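Local coordinates for Chains: A (Unidentified, PDB 6ZM9), which acts as a phage-encoded SAM lyase, probably splitting S-adenosylmethionine to yield the 5'-methylthioadenosine found bound here, at residues Ile15-Asn20 and Phe102-Val107; Val52-Val57 and Glu69-Ile74. All coordinates share one frame; numbering follows the deposited sequence.

Interaction 1: residues Ile15-Asn20 and Phe102-Val107; sequences IFVGLN and FKQESV. With PRO (proline), chain E; MTA (5'-deoxy-5'-methylthioadenosine), chain F.
Val107 presents its CG1 branch as a knob against Ile15 and Phe16. With CG1 anti to the backbone N (chi1 165°), this methyl comes within 3.6 Å of Ile15 CG2 while lying 3.5 Å from Phe16 O, so it rests against both a side chain and a peptide group of strand 11-21. The branched residues suit this place because their short, stiff methyls fill narrow hollows; Leu94 of helix 84-101 packs on Ile15, and Arg99 on Val107. Phe102 follows the end of that helix, where the chain turns through Lys103, the positive-phi residue of a Schellman motif.

Gln104 is the larger bump. Its chain bends at chi2 (-66°), which directs CD back over Gly18 until it sits 3.3 Å from Gly18 O; glycine, lacking a side chain, suits a place shared by this amide and the bound proline. NE2 spends both hydrogens in nearly straight bonds lying close to the amide plane, one to Asn20 O (2.8 Å) and one to Phe102 O. Between Gln104 and strand 11-21, a water accepts from Gly18 N and donates to Gln104 OE1 and Ser106 O, bridging the two segments.

Because both NE2 hydrogens are committed to carbonyls, the amide cannot readily flip, and OE1 is left facing the proline N at 2.7 Å. The proline N donates to Asn20 O (3.2 Å), and Glu105 N to the proline OXT (2.9 Å). Oxygens thus gather around the amine while a peptide N-H meets the carboxylate, chemistry consistent with recognition of an amino-acid moiety beside the nucleoside.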
ATOM      1  N   ILE A  15       2.630  -3.526   9.028  1.00 11.29           N
ATOM      2  CA  ILE A  15       2.912  -4.847   9.573  1.00 11.10           C
ATOM      3  C   ILE A  15       2.442  -5.887   8.563  1.00 10.18           C
ATOM      4  O   ILE A  15       1.319  -5.803   8.067  1.00 11.96           O
ATOM      5  CB  ILE A  15       2.197  -5.063  10.919  1.00 11.94           C
ATOM      6  CG1 ILE A  15       2.547  -3.954  11.914  1.00 13.44           C
ATOM      7  CG2 ILE A  15       2.526  -6.438  11.498  1.00 12.63           C
ATOM      8  CD1 ILE A  15       1.784  -4.053  13.220  1.00 17.71           C
ATOM      9  N   PHE A  16       3.299  -6.865   8.264  1.00 10.17           N
ATOM     10  CA  PHE A  16       2.970  -7.934   7.334  1.00  9.40           C
ATOM     11  C   PHE A  16       2.825  -9.239   8.098  1.00 10.76           C
ATOM     12  O   PHE A  16       3.784  -9.687   8.747  1.00 12.31           O
ATOM     13  CB  PHE A  16       4.057  -8.055   6.283  1.00 11.30           C
ATOM     14  CG  PHE A  16       4.196  -6.845   5.407  1.00 11.48           C
ATOM     15  CD1 PHE A  16       4.980  -5.767   5.780  1.00 13.66           C
ATOM     16  CD2 PHE A  16       3.525  -6.789   4.205  1.00 14.12           C
ATOM     17  CE1 PHE A  16       5.109  -4.653   4.946  1.00 14.89           C
ATOM     18  CE2 PHE A  16       3.660  -5.686   3.349  1.00 14.92           C
ATOM     19  CZ  PHE A  16       4.449  -4.625   3.712  1.00 15.43           C
ATOM     20  N   VAL A  17       1.637  -9.854   7.995  1.00 10.67           N
ATOM     21  CA  VAL A  17       1.291 -11.079   8.718  0.83 10.86           C
ATOM     22  C   VAL A  17       0.764 -12.100   7.716  1.00 10.98           C
ATOM     23  O   VAL A  17      -0.248 -11.841   7.053  1.00 11.56           O
ATOM     24  CB  VAL A  17       0.199 -10.845   9.783  0.83 13.94           C
ATOM     25  CG1 VAL A  17       0.017 -12.109  10.629  0.83 13.04           C
ATOM     26  CG2 VAL A  17       0.495  -9.651  10.673  0.83 15.03           C
ATOM     27  N   GLY A  18       1.402 -13.262   7.644  1.00 11.47           N
ATOM     28  CA  GLY A  18       0.912 -14.335   6.811  1.00 10.53           C
ATOM     29  C   GLY A  18      -0.205 -15.144   7.451  1.00 11.37           C
ATOM     30  O   GLY A  18      -0.426 -15.124   8.667  1.00 12.59           O
ATOM     31  N   LEU A  19      -0.925 -15.884   6.600  1.00 12.36           N
ATOM     32  CA  LEU A  19      -2.119 -16.619   7.001  1.00 12.73           C
ATOM     33  C   LEU A  19      -1.966 -18.119   6.813  1.00 13.81           C
ATOM     34  O   LEU A  19      -2.887 -18.875   7.161  1.00 14.18           O
ATOM     35  CB  LEU A  19      -3.349 -16.107   6.247  1.00 13.17           C
ATOM     36  CG  LEU A  19      -3.634 -14.617   6.483  1.00 12.29           C
ATOM     37  CD1 LEU A  19      -4.762 -14.172   5.587  1.00 13.75           C
ATOM     38  CD2 LEU A  19      -3.948 -14.307   7.928  1.00 13.29           C
ATOM     39  N   ASN A  20      -0.835 -18.572   6.281  1.00 14.56           N
ATOM     40  CA  ASN A  20      -0.492 -19.981   6.286  1.00 15.52           C
ATOM     41  C   ASN A  20       0.241 -20.309   7.578  1.00 16.50           C
ATOM     42  O   ASN A  20       0.944 -19.463   8.141  1.00 16.62           O
ATOM     43  CB  ASN A  20       0.515 -20.301   5.179  1.00 15.41           C
ATOM     44  CG  ASN A  20      -0.119 -20.810   3.901  1.00 16.73           C
ATOM     45  OD1 ASN A  20      -1.233 -20.435   3.535  1.00 18.72           O
ATOM     46  ND2 ASN A  20       0.633 -21.631   3.171  1.00 19.68           N
ATOM     47  N   PHE A 102      -0.863 -16.050  15.466  1.00 12.53           N
ATOM     48  CA  PHE A 102      -1.030 -16.702  14.174  1.00 13.01           C
ATOM     49  C   PHE A 102       0.051 -17.737  13.901  1.00 13.09           C
ATOM     50  O   PHE A 102       0.129 -18.257  12.788  1.00 14.69           O
ATOM     51  CB  PHE A 102      -1.232 -15.648  13.087  1.00 13.06           C
ATOM     52  CG  PHE A 102      -2.517 -14.899  13.276  1.00 11.52           C
ATOM     53  CD1 PHE A 102      -3.722 -15.513  12.996  1.00 14.07           C
ATOM     54  CD2 PHE A 102      -2.540 -13.652  13.870  1.00 10.94           C
ATOM     55  CE1 PHE A 102      -4.918 -14.873  13.230  1.00 14.38           C
ATOM     56  CE2 PHE A 102      -3.755 -13.003  14.115  1.00 12.61           C
ATOM     57  CZ  PHE A 102      -4.937 -13.615  13.789  1.00 13.36           C
ATOM     58  N   LYS A 103       0.821 -18.110  14.925  1.00 13.12           N
ATOM     59  CA  LYS A 103       1.751 -19.235  14.839  1.00 14.47           C
ATOM     60  C   LYS A 103       2.757 -19.047  13.711  1.00 14.39           C
ATOM     61  O   LYS A 103       3.121 -20.002  13.017  1.00 17.00           O
ATOM     62  CB  LYS A 103       1.011 -20.567  14.707  1.00 16.40           C
ATOM     63  CG  LYS A 103       0.073 -20.850  15.860  1.00 18.13           C
ATOM     64  CD  LYS A 103      -0.587 -22.206  15.672  1.00 23.55           C
ATOM     65  CE  LYS A 103      -1.502 -22.592  16.798  1.00 32.00           C
ATOM     66  NZ  LYS A 103      -2.095 -23.932  16.501  1.00 37.26           N
ATOM     67  N   GLN A 104       3.213 -17.807  13.534  1.00 13.22           N
ATOM     68  CA  GLN A 104       4.047 -17.452  12.393  1.00 13.49           C
ATOM     69  C   GLN A 104       5.539 -17.563  12.681  1.00 13.02           C
ATOM     70  O   GLN A 104       6.008 -17.291  13.785  1.00 13.45           O
ATOM     71  CB  GLN A 104       3.747 -16.013  11.957  1.00 12.86           C
ATOM     72  CG  GLN A 104       2.329 -15.833  11.471  1.00 13.47           C
ATOM     73  CD  GLN A 104       2.099 -16.595  10.200  1.00 14.08           C
ATOM     74  OE1 GLN A 104       2.688 -16.283   9.167  1.00 15.23           O
ATOM     75  NE2 GLN A 104       1.253 -17.610  10.262  1.00 14.61           N
ATOM     76  N   GLU A 105       6.293 -17.900  11.634  1.00 13.44           N
ATOM     77  CA  GLU A 105       7.746 -17.911  11.736  1.00 14.69           C
ATOM     78  C   GLU A 105       8.300 -16.496  11.820  1.00 13.26           C
ATOM     79  O   GLU A 105       9.257 -16.240  12.563  1.00 15.43           O
ATOM     80  CB  GLU A 105       8.397 -18.635  10.559  0.65 16.85           C
ATOM     81  CG  GLU A 105       9.892 -18.803  10.790  0.65 22.77           C
ATOM     82  CD  GLU A 105      10.621 -19.468   9.649  0.65 25.86           C
ATOM     83  OE1 GLU A 105      10.566 -18.971   8.507  0.65 28.95           O
ATOM     84  OE2 GLU A 105      11.278 -20.487   9.916  0.65 27.51           O
ATOM     85  N   SER A 106       7.728 -15.570  11.052  1.00 14.00           N
ATOM     86  CA  SER A 106       8.232 -14.206  10.937  0.71 15.62           C
ATOM     87  C   SER A 106       7.074 -13.250  10.694  1.00 13.74           C
ATOM     88  O   SER A 106       6.188 -13.566   9.893  1.00 15.83           O
ATOM     89  CB  SER A 106       9.146 -14.142   9.706  0.71 21.32           C
ATOM     90  OG  SER A 106       9.756 -12.877   9.534  0.71 27.22           O
ATOM     91  N   VAL A 107       7.121 -12.072  11.321  1.00 12.25           N
ATOM     92  CA  VAL A 107       6.248 -10.936  11.031  1.00 11.03           C
ATOM     93  C   VAL A 107       7.163  -9.751  10.748  1.00 11.83           C
ATOM     94  O   VAL A 107       8.129  -9.521  11.486  1.00 15.50           O
ATOM     95  CB  VAL A 107       5.301 -10.641  12.210  1.00 12.26           C
ATOM     96  CG1 VAL A 107       4.648  -9.278  12.107  1.00 13.37           C
ATOM     97  CG2 VAL A 107       4.218 -11.713  12.291  1.00 13.08           C
TER
HETATM   98  N   PRO E 204       3.359 -17.701   6.981  0.84 20.08           N
HETATM   99  CA  PRO E 204       4.020 -19.006   6.988  0.84 20.00           C
HETATM  100  C   PRO E 204       4.509 -19.431   8.362  0.84 18.37           C
HETATM  101  O   PRO E 204       4.602 -20.631   8.652  0.84 20.12           O
HETATM  102  CB  PRO E 204       5.227 -18.771   6.082  0.84 30.13           C
HETATM  103  CG  PRO E 204       5.434 -17.244   6.154  0.84 27.28           C
HETATM  104  CD  PRO E 204       4.349 -16.617   6.927  0.84 26.12           C
HETATM  105  OXT PRO E 204       4.845 -18.582   9.186  0.84 18.14           O
HETATM  106  CS  MTA F 205       7.067 -12.333   6.791  1.00 14.71           C
HETATM  107  S5' MTA F 205       6.122 -13.548   5.930  1.00 13.84           S
HETATM  108  C5' MTA F 205       4.496 -12.772   5.919  1.00 12.53           C
HETATM  109  C4' MTA F 205       4.187 -11.914   4.709  1.00 12.04           C
HETATM  110  O4' MTA F 205       5.156 -10.856   4.623  1.00 11.58           O
HETATM  111  C2' MTA F 205       4.406 -11.396   2.412  1.00 11.25           C
HETATM  112  O2' MTA F 205       3.124 -10.835   2.185  1.00 11.88           O
HETATM  113  C3' MTA F 205       4.234 -12.599   3.344  1.00 11.70           C
HETATM  114  O3' MTA F 205       3.074 -13.362   3.058  1.00 12.81           O
HETATM  115  C1' MTA F 205       5.271 -10.455   3.265  1.00 11.07           C
HETATM  116  N9  MTA F 205       6.677 -10.467   2.890  1.00 11.14           N
HETATM  117  C8  MTA F 205       7.662 -11.336   3.287  1.00 12.30           C
HETATM  118  N7  MTA F 205       8.862 -11.027   2.856  1.00 13.43           N
HETATM  119  C5  MTA F 205       8.653  -9.871   2.113  1.00 11.51           C
HETATM  120  C6  MTA F 205       9.533  -8.992   1.451  1.00 13.02           C
HETATM  121  N6  MTA F 205      10.865  -9.139   1.425  1.00 13.16           N
HETATM  122  N1  MTA F 205       8.995  -7.902   0.851  1.00 13.22           N
HETATM  123  C2  MTA F 205       7.671  -7.713   0.921  1.00 12.11           C
HETATM  124  N3  MTA F 205       6.753  -8.456   1.531  1.00 11.08           N
HETATM  125  C4  MTA F 205       7.308  -9.530   2.116  1.00 10.98           C
HETATM  126  O   HOH W   1       3.656 -13.718   9.205  1.00 16.38           O

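Interaction 2: residues Val52-Val57 and Glu69-Ile74; sequences VAQRGV and ENSVQI. With MTA (5'-deoxy-5'-methylthioadenosine), chain F; PRO (proline), chain E.
Val52, Gln54 and Gly56 form hydrogen-bonded antiparallel pairs with Gln73, Ser71 and Glu69, with Ala53-Val72 and Arg55-Asn70 as the non-hydrogen-bonded pairs between them, and the axes of the two twisted segments run at 127° and come within 4.4 Å. On the face bearing Gln54, Ser71 and Gln73, the two glutamines cross with their amide planes 63° apart, and Gln73 NE2 donates to Gln54 OE1 (3.0 Å). That bond orients the Gln54 amide, whose NE2 then lies 3.1 Å from Ser71 OG and 3.3 Å from O2' of methylthioadenosine. Small Ser71 fits against the ribose: OG bonds O2' at 2.8 Å, and either hydroxyl could be the donor. Gly56 leaves room for the sugar, its CA being 3.3 Å from O3'.

The two strands form the beta2-beta3 hairpin of a ferredoxin-like beta-alpha-beta-beta-alpha-beta fold, here extended by strand 116-124; Arg55 and Val57 also pair with a strand of the second subunit, so the sheet runs on across the interface. Ser50 of the second subunit also bonds the nucleoside.

Glu69, long and extended beyond CG, spans both ligands. OE2 accepts from the ribose O3' and OE1 from the proline N, each at 2.6 Å, while Asn20 N also donates to OE1. On the opposite face, chi2 of Arg55 (-70°) turns CD toward Asn70 OD1, and NH1 donates to the same oxygen (2.9 Å); OD1 meets the guanidinium at its edge, near its plane, but NH1 stands well above the plane of the Asn70 carbonyl. Arg55 NH2 reaches a salt bridge with Glu30 of the second subunit.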
ATOM      1  N   VAL A  52      -5.052  -4.752   4.438  1.00  9.81           N
ATOM      2  CA  VAL A  52      -5.035  -5.043   3.009  1.00 10.18           C
ATOM      3  C   VAL A  52      -4.771  -6.534   2.813  1.00  9.94           C
ATOM      4  O   VAL A  52      -3.744  -7.060   3.258  1.00 11.69           O
ATOM      5  CB  VAL A  52      -3.940  -4.224   2.307  1.00 11.46           C
ATOM      6  CG1 VAL A  52      -3.886  -4.539   0.813  1.00 13.78           C
ATOM      7  CG2 VAL A  52      -4.152  -2.735   2.534  1.00 15.21           C
ATOM      8  N   ALA A  53      -5.681  -7.202   2.115  1.00 11.45           N
ATOM      9  CA  ALA A  53      -5.448  -8.586   1.742  1.00 11.15           C
ATOM     10  C   ALA A  53      -4.437  -8.665   0.607  1.00 11.13           C
ATOM     11  O   ALA A  53      -4.461  -7.853  -0.321  1.00 16.33           O
ATOM     12  CB  ALA A  53      -6.759  -9.224   1.290  1.00 13.80           C
ATOM     13  N   GLN A  54      -3.562  -9.660   0.686  1.00 11.07           N
ATOM     14  CA  GLN A  54      -2.463  -9.798  -0.248  1.00 11.63           C
ATOM     15  C   GLN A  54      -2.241 -11.265  -0.554  1.00 11.30           C
ATOM     16  O   GLN A  54      -2.689 -12.152   0.179  1.00 11.94           O
ATOM     17  CB  GLN A  54      -1.122  -9.341   0.341  1.00 13.03           C
ATOM     18  CG  GLN A  54      -1.171  -8.041   1.043  1.00 13.52           C
ATOM     19  CD  GLN A  54       0.196  -7.561   1.465  1.00 11.70           C
ATOM     20  OE1 GLN A  54       0.588  -6.441   1.159  1.00 12.78           O
ATOM     21  NE2 GLN A  54       0.908  -8.387   2.219  1.00 13.00           N
ATOM     22  N   ARG A  55      -1.510 -11.510  -1.635  1.00 10.31           N
ATOM     23  CA  ARG A  55      -0.787 -12.762  -1.821  1.00 10.43           C
ATOM     24  C   ARG A  55       0.658 -12.487  -1.433  1.00 11.83           C
ATOM     25  O   ARG A  55       1.213 -11.435  -1.763  1.00 14.38           O
ATOM     26  CB  ARG A  55      -0.880 -13.280  -3.249  1.00 12.54           C
ATOM     27  CG  ARG A  55      -2.291 -13.658  -3.632  1.00 13.80           C
ATOM     28  CD  ARG A  55      -2.787 -14.914  -2.921  1.00 14.09           C
ATOM     29  NE  ARG A  55      -2.204 -16.120  -3.491  1.00 14.52           N
ATOM     30  CZ  ARG A  55      -2.212 -17.312  -2.904  1.00 15.12           C
ATOM     31  NH1 ARG A  55      -2.743 -17.481  -1.703  1.00 16.44           N
ATOM     32  NH2 ARG A  55      -1.674 -18.345  -3.538  1.00 17.04           N
ATOM     33  N   GLY A  56       1.255 -13.408  -0.690  1.00 11.27           N
ATOM     34  CA  GLY A  56       2.611 -13.231  -0.219  1.00 11.48           C
ATOM     35  C   GLY A  56       3.466 -14.426  -0.574  1.00 11.28           C
ATOM     36  O   GLY A  56       2.997 -15.560  -0.658  1.00 12.23           O
ATOM     37  N   VAL A  57       4.754 -14.149  -0.756  1.00 12.08           N
ATOM     38  CA  VAL A  57       5.766 -15.161  -1.027  1.00 11.81           C
ATOM     39  C   VAL A  57       6.844 -15.004   0.033  1.00 12.23           C
ATOM     40  O   VAL A  57       7.342 -13.891   0.257  1.00 13.21           O
ATOM     41  CB  VAL A  57       6.350 -14.985  -2.438  1.00 12.48           C
ATOM     42  CG1 VAL A  57       7.496 -15.933  -2.695  1.00 15.66           C
ATOM     43  CG2 VAL A  57       5.256 -15.166  -3.481  1.00 13.52           C
ATOM     44  N   GLU A  69       1.166 -17.699  -0.030  1.00 12.59           N
ATOM     45  CA  GLU A  69       0.083 -17.708   0.939  1.00 12.57           C
ATOM     46  C   GLU A  69      -0.771 -16.460   0.760  1.00 12.32           C
ATOM     47  O   GLU A  69      -0.392 -15.505   0.083  1.00 12.43           O
ATOM     48  CB  GLU A  69       0.635 -17.723   2.381  1.00 13.63           C
ATOM     49  CG  GLU A  69       1.534 -16.518   2.695  1.00 13.32           C
ATOM     50  CD  GLU A  69       2.080 -16.496   4.122  1.00 13.51           C
ATOM     51  OE1 GLU A  69       1.720 -17.363   4.949  1.00 14.72           O
ATOM     52  OE2 GLU A  69       2.884 -15.586   4.417  1.00 14.48           O
ATOM     53  N   ASN A  70      -1.936 -16.470   1.395  1.00 11.69           N
ATOM     54  CA  ASN A  70      -2.622 -15.220   1.665  1.00 11.02           C
ATOM     55  C   ASN A  70      -1.936 -14.535   2.842  1.00 11.10           C
ATOM     56  O   ASN A  70      -1.426 -15.194   3.746  1.00 12.30           O
ATOM     57  CB  ASN A  70      -4.077 -15.474   2.036  1.00 12.19           C
ATOM     58  CG  ASN A  70      -4.887 -16.029   0.895  1.00 13.77           C
ATOM     59  OD1 ASN A  70      -4.597 -15.801  -0.283  1.00 15.99           O
ATOM     60  ND2 ASN A  70      -5.946 -16.740   1.241  1.00 18.43           N
ATOM     61  N   SER A  71      -1.907 -13.206   2.817  1.00 10.55           N
ATOM     62  CA  SER A  71      -1.326 -12.454   3.913  1.00 10.73           C
ATOM     63  C   SER A  71      -2.075 -11.138   4.071  1.00 10.68           C
ATOM     64  O   SER A  71      -2.979 -10.809   3.299  1.00 10.88           O
ATOM     65  CB  SER A  71       0.176 -12.226   3.728  1.00 11.68           C
ATOM     66  OG  SER A  71       0.425 -11.430   2.591  1.00 11.94           O
ATOM     67  N   VAL A  72      -1.700 -10.390   5.110  1.00  9.85           N
ATOM     68  CA  VAL A  72      -2.355  -9.136   5.454  1.00 10.79           C
ATOM     69  C   VAL A  72      -1.278  -8.090   5.666  1.00 10.08           C
ATOM     70  O   VAL A  72      -0.293  -8.341   6.371  1.00 10.91           O
ATOM     71  CB  VAL A  72      -3.216  -9.248   6.729  1.00 10.67           C
ATOM     72  CG1 VAL A  72      -3.907  -7.910   7.045  1.00 11.19           C
ATOM     73  CG2 VAL A  72      -4.225 -10.358   6.574  1.00 13.02           C
ATOM     74  N   GLN A  73      -1.466  -6.925   5.065  1.00  9.79           N
ATOM     75  CA  GLN A  73      -0.680  -5.741   5.381  1.00  9.28           C
ATOM     76  C   GLN A  73      -1.537  -4.817   6.242  1.00 10.00           C
ATOM     77  O   GLN A  73      -2.584  -4.337   5.791  1.00 11.05           O
ATOM     78  CB  GLN A  73      -0.231  -5.047   4.095  1.00 11.71           C
ATOM     79  CG  GLN A  73       0.562  -3.774   4.349  1.00 14.38           C
ATOM     80  CD  GLN A  73       0.866  -2.958   3.111  1.00 18.87           C
ATOM     81  OE1 GLN A  73       1.238  -1.794   3.222  1.00 24.27           O
ATOM     82  NE2 GLN A  73       0.773  -3.575   1.944  1.00 19.21           N
ATOM     83  N   ILE A  74      -1.094  -4.578   7.474  1.00  9.94           N
ATOM     84  CA  ILE A  74      -1.762  -3.662   8.393  1.00 10.15           C
ATOM     85  C   ILE A  74      -1.100  -2.304   8.245  1.00 10.73           C
ATOM     86  O   ILE A  74       0.130  -2.200   8.338  1.00 11.94           O
ATOM     87  CB  ILE A  74      -1.644  -4.155   9.849  1.00 10.37           C
ATOM     88  CG1 ILE A  74      -2.066  -5.620   9.978  1.00 11.35           C
ATOM     89  CG2 ILE A  74      -2.472  -3.242  10.778  1.00 12.07           C
ATOM     90  CD1 ILE A  74      -1.876  -6.197  11.383  1.00 11.42           C
TER
HETATM   91  CS  MTA F 205       7.067 -12.333   6.791  1.00 14.71           C
HETATM   92  S5' MTA F 205       6.122 -13.548   5.930  1.00 13.84           S
HETATM   93  C5' MTA F 205       4.496 -12.772   5.919  1.00 12.53           C
HETATM   94  C4' MTA F 205       4.187 -11.914   4.709  1.00 12.04           C
HETATM   95  O4' MTA F 205       5.156 -10.856   4.623  1.00 11.58           O
HETATM   96  C2' MTA F 205       4.406 -11.396   2.412  1.00 11.25           C
HETATM   97  O2' MTA F 205       3.124 -10.835   2.185  1.00 11.88           O
HETATM   98  C3' MTA F 205       4.234 -12.599   3.344  1.00 11.70           C
HETATM   99  O3' MTA F 205       3.074 -13.362   3.058  1.00 12.81           O
HETATM  100  C1' MTA F 205       5.271 -10.455   3.265  1.00 11.07           C
HETATM  101  N9  MTA F 205       6.677 -10.467   2.890  1.00 11.14           N
HETATM  102  C8  MTA F 205       7.662 -11.336   3.287  1.00 12.30           C
HETATM  103  N7  MTA F 205       8.862 -11.027   2.856  1.00 13.43           N
HETATM  104  C5  MTA F 205       8.653  -9.871   2.113  1.00 11.51           C
HETATM  105  C6  MTA F 205       9.533  -8.992   1.451  1.00 13.02           C
HETATM  106  N6  MTA F 205      10.865  -9.139   1.425  1.00 13.16           N
HETATM  107  N1  MTA F 205       8.995  -7.902   0.851  1.00 13.22           N
HETATM  108  C2  MTA F 205       7.671  -7.713   0.921  1.00 12.11           C
HETATM  109  N3  MTA F 205       6.753  -8.456   1.531  1.00 11.08           N
HETATM  110  C4  MTA F 205       7.308  -9.530   2.116  1.00 10.98           C
HETATM  111  N   PRO E 204       3.359 -17.701   6.981  0.84 20.08           N
HETATM  112  CA  PRO E 204       4.020 -19.006   6.988  0.84 20.00           C
HETATM  113  C   PRO E 204       4.509 -19.431   8.362  0.84 18.37           C
HETATM  114  O   PRO E 204       4.602 -20.631   8.652  0.84 20.12           O
HETATM  115  CB  PRO E 204       5.227 -18.771   6.082  0.84 30.13           C
HETATM  116  CG  PRO E 204       5.434 -17.244   6.154  0.84 27.28           C
HETATM  117  CD  PRO E 204       4.349 -16.617   6.927  0.84 26.12           C
HETATM  118  OXT PRO E 204       4.845 -18.582   9.186  0.84 18.14           O
HETATM  119  O   HOH W   2      -5.521 -12.704  -0.068  1.00 21.58           O

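In the fold
From the N terminus, strand 11-21 comes first and supplies residues 15-20 to interaction 1, but that contact closes only after helix 29-43, the hairpin and helix 84-101 have been built. Interaction 2 is nested inside this long loop: it closes a short one, joining strand 49-59 to strand 66-77 through the hairpin turn. The two meet because strand 11-21 lies between strands 66-77 and 106-113 in the sheet; probable backbone hydrogen bonds from Ile74 N to Ile15 O and from Val72 N to Val17 O join them side by side. Methylthioadenosine and proline touch both, so distant parts of the sequence converge on adjoining nucleoside and amino-acid sites, the former completed by the second subunit.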